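Local coordinates for protein RNA polymerase ECF-subfamily sigma factor (Streptomyces venezuelae, PDB 6DXO) that probably directs RNA polymerase to specific promoters as an ECF sigma factor needed for aerial mycelium formation, and is usually held inactive by an anti-sigma factor, at residues T108-Q113 with A118-V123. Residues are numbered along the deposited sequence; the frame is centred on the assembly and turned at random.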
loop_
_atom_site.group_PDB
_atom_site.type_symbol
_atom_site.label_atom_id
_atom_site.label_comp_id
_atom_site.label_asym_id
_atom_site.label_seq_id
_atom_site.Cartn_x
_atom_site.Cartn_y
_atom_site.Cartn_z
ATOM N N THR A 108 -3.124 12.426 10.681
ATOM C CA THR A 108 -2.037 11.650 10.080
ATOM C C THR A 108 -0.763 12.490 9.990
ATOM O O THR A 108 0.299 12.088 10.451
ATOM C CB THR A 108 -2.431 11.155 8.694
ATOM O OG1 THR A 108 -3.611 10.343 8.815
ATOM C CG2 THR A 108 -1.306 10.312 8.083
ATOM N N LEU A 109 -0.885 13.682 9.429
ATOM C CA LEU A 109 0.267 14.579 9.349
ATOM C C LEU A 109 0.806 14.973 10.728
ATOM O O LEU A 109 2.011 14.938 10.948
ATOM C CB LEU A 109 -0.091 15.827 8.551
ATOM C CG LEU A 109 -0.379 15.698 7.053
ATOM C CD1 LEU A 109 -1.083 16.962 6.588
ATOM C CD2 LEU A 109 0.887 15.471 6.266
ATOM N N ARG A 110 -0.082 15.367 11.643
ATOM C CA ARG A 110 0.361 15.855 12.961
ATOM C C ARG A 110 0.955 14.766 13.849
ATOM O O ARG A 110 1.991 14.966 14.499
ATOM C CB ARG A 110 -0.794 16.524 13.718
ATOM C CG ARG A 110 -1.237 17.856 13.149
ATOM C CD ARG A 110 -0.332 19.001 13.604
ATOM N NE ARG A 110 -0.499 19.276 15.026
ATOM C CZ ARG A 110 0.455 19.150 15.942
ATOM N NH1 ARG A 110 1.677 18.759 15.599
ATOM N NH2 ARG A 110 0.187 19.420 17.209
ATOM N N PHE A 111 0.296 13.615 13.890
ATOM C CA PHE A 111 0.626 12.641 14.922
ATOM C C PHE A 111 1.302 11.391 14.376
ATOM O O PHE A 111 2.193 10.847 15.011
ATOM C CB PHE A 111 -0.613 12.313 15.751
ATOM C CG PHE A 111 -1.285 13.535 16.320
ATOM C CD1 PHE A 111 -2.604 13.833 16.001
ATOM C CD2 PHE A 111 -0.579 14.411 17.133
ATOM C CE1 PHE A 111 -3.221 14.970 16.510
ATOM C CE2 PHE A 111 -1.193 15.555 17.644
ATOM C CZ PHE A 111 -2.512 15.831 17.332
ATOM N N LEU A 112 0.903 10.959 13.186
ATOM C CA LEU A 112 1.575 9.818 12.558
ATOM C C LEU A 112 2.869 10.219 11.840
ATOM O O LEU A 112 3.808 9.439 11.773
ATOM C CB LEU A 112 0.624 9.076 11.617
ATOM C CG LEU A 112 -0.558 8.402 12.323
ATOM C CD1 LEU A 112 -1.470 7.712 11.321
ATOM C CD2 LEU A 112 -0.071 7.408 13.376
ATOM N N GLN A 113 2.932 11.447 11.323
ATOM C CA GLN A 113 4.140 11.901 10.642
ATOM C C GLN A 113 4.974 12.824 11.538
ATOM O O GLN A 113 6.142 13.098 11.260
ATOM C CB GLN A 113 3.754 12.645 9.367
ATOM C CG GLN A 113 3.125 11.739 8.333
ATOM C CD GLN A 113 4.139 11.161 7.409
ATOM O OE1 GLN A 113 4.934 10.303 7.794
ATOM N NE2 GLN A 113 4.130 11.632 6.169
ATOM N N ALA A 118 2.448 24.299 12.195
ATOM C CA ALA A 118 2.862 25.129 11.064
ATOM C C ALA A 118 3.150 24.318 9.797
ATOM O O ALA A 118 2.696 24.673 8.707
ATOM C CB ALA A 118 4.077 25.983 11.437
ATOM N N GLU A 119 3.906 23.232 9.942
ATOM C CA GLU A 119 4.194 22.346 8.815
ATOM C C GLU A 119 2.890 21.774 8.256
ATOM O O GLU A 119 2.678 21.799 7.044
ATOM C CB GLU A 119 5.162 21.220 9.220
ATOM C CG GLU A 119 6.608 21.689 9.446
ATOM C CD GLU A 119 7.356 20.842 10.461
ATOM O OE1 GLU A 119 6.822 19.872 10.996
ATOM O OE2 GLU A 119 8.599 21.214 10.741
ATOM N N THR A 120 2.013 21.289 9.139
ATOM C CA THR A 120 0.705 20.768 8.717
ATOM C C THR A 120 -0.121 21.826 7.972
ATOM O O THR A 120 -0.747 21.558 6.941
ATOM C CB THR A 120 -0.079 20.209 9.924
ATOM O OG1 THR A 120 0.653 19.107 10.485
ATOM C CG2 THR A 120 -1.469 19.723 9.510
ATOM N N ALA A 121 -0.120 23.042 8.492
ATOM C CA ALA A 121 -0.826 24.125 7.817
ATOM C C ALA A 121 -0.325 24.310 6.384
ATOM O O ALA A 121 -1.128 24.423 5.450
ATOM C CB ALA A 121 -0.711 25.421 8.610
ATOM N N ARG A 122 0.996 24.308 6.205
ATOM C CA ARG A 122 1.575 24.479 4.873
ATOM C C ARG A 122 1.147 23.367 3.923
ATOM O O ARG A 122 0.769 23.633 2.779
ATOM C CB ARG A 122 3.105 24.548 4.910
ATOM C CG ARG A 122 3.686 25.572 5.860
ATOM C CD ARG A 122 3.344 27.005 5.471
ATOM N NE ARG A 122 4.032 27.945 6.352
ATOM C CZ ARG A 122 3.582 28.319 7.547
ATOM N NH1 ARG A 122 2.430 27.846 8.008
ATOM N NH2 ARG A 122 4.287 29.169 8.285
ATOM N N VAL A 123 1.211 22.117 4.389
ATOM C CA VAL A 123 0.801 20.975 3.565
ATOM C C VAL A 123 -0.679 20.993 3.183
ATOM O O VAL A 123 -1.043 20.658 2.042
ATOM C CB VAL A 123 1.081 19.644 4.293
ATOM C CG1 VAL A 123 0.498 18.451 3.499
ATOM C CG2 VAL A 123 2.572 19.482 4.517
#
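Leu109 and Val123 make the apolar part of this contact. They meet tip to tip, with Leu109 CD1 3.8 Å from Val123 CG1. The other methyl, Leu109 CD2, sits 4.1 Å from the same Val123 CG1. Leu109 CD1 also reaches Thr120 CG2 at 4.0 Å, so it touches both Thr120 and Val123. Leu115 packs against all three residues, and Met124 against Leu109.

Arg110 meets Thr120 through its aliphatic chain, not its charge. The two side chains cross at about a right angle. Arg110 CD lies 3.3 Å from Thr120 OG1, and Arg110 CG lies 4.1 Å from Thr120 CG2. The arginine chain bends at chi2 (-81°) and again at chi3 (-69°), which turns the guanidinium away from the threonine, toward the C-terminal end of helix 101-112.

The polar ends bond elsewhere. Arg110 NH1 donates to Leu115 O and Arg110 NE to Gln135 OE1, tying the helix to the following loop and to helix 128-144. Thr120 OG1 bonds to Ser116 O, just ahead of helix 117-124. An alanine in place of Arg110 would remove the methylenes beside Thr120 OG1 and would probably leave Leu115 O and Gln135 OE1 without these donors.

Helices 101-112 and 117-124 run nearly antiparallel here, at 152°, with axes 9.5 Å apart. Glu61 of the partner chain packs on Leu109. The pair is a helical hairpin of sigma-70 region 4, whose helices 117-124 and 128-144 are consistent with the helix-turn-helix that reads the -35 promoter element in this family.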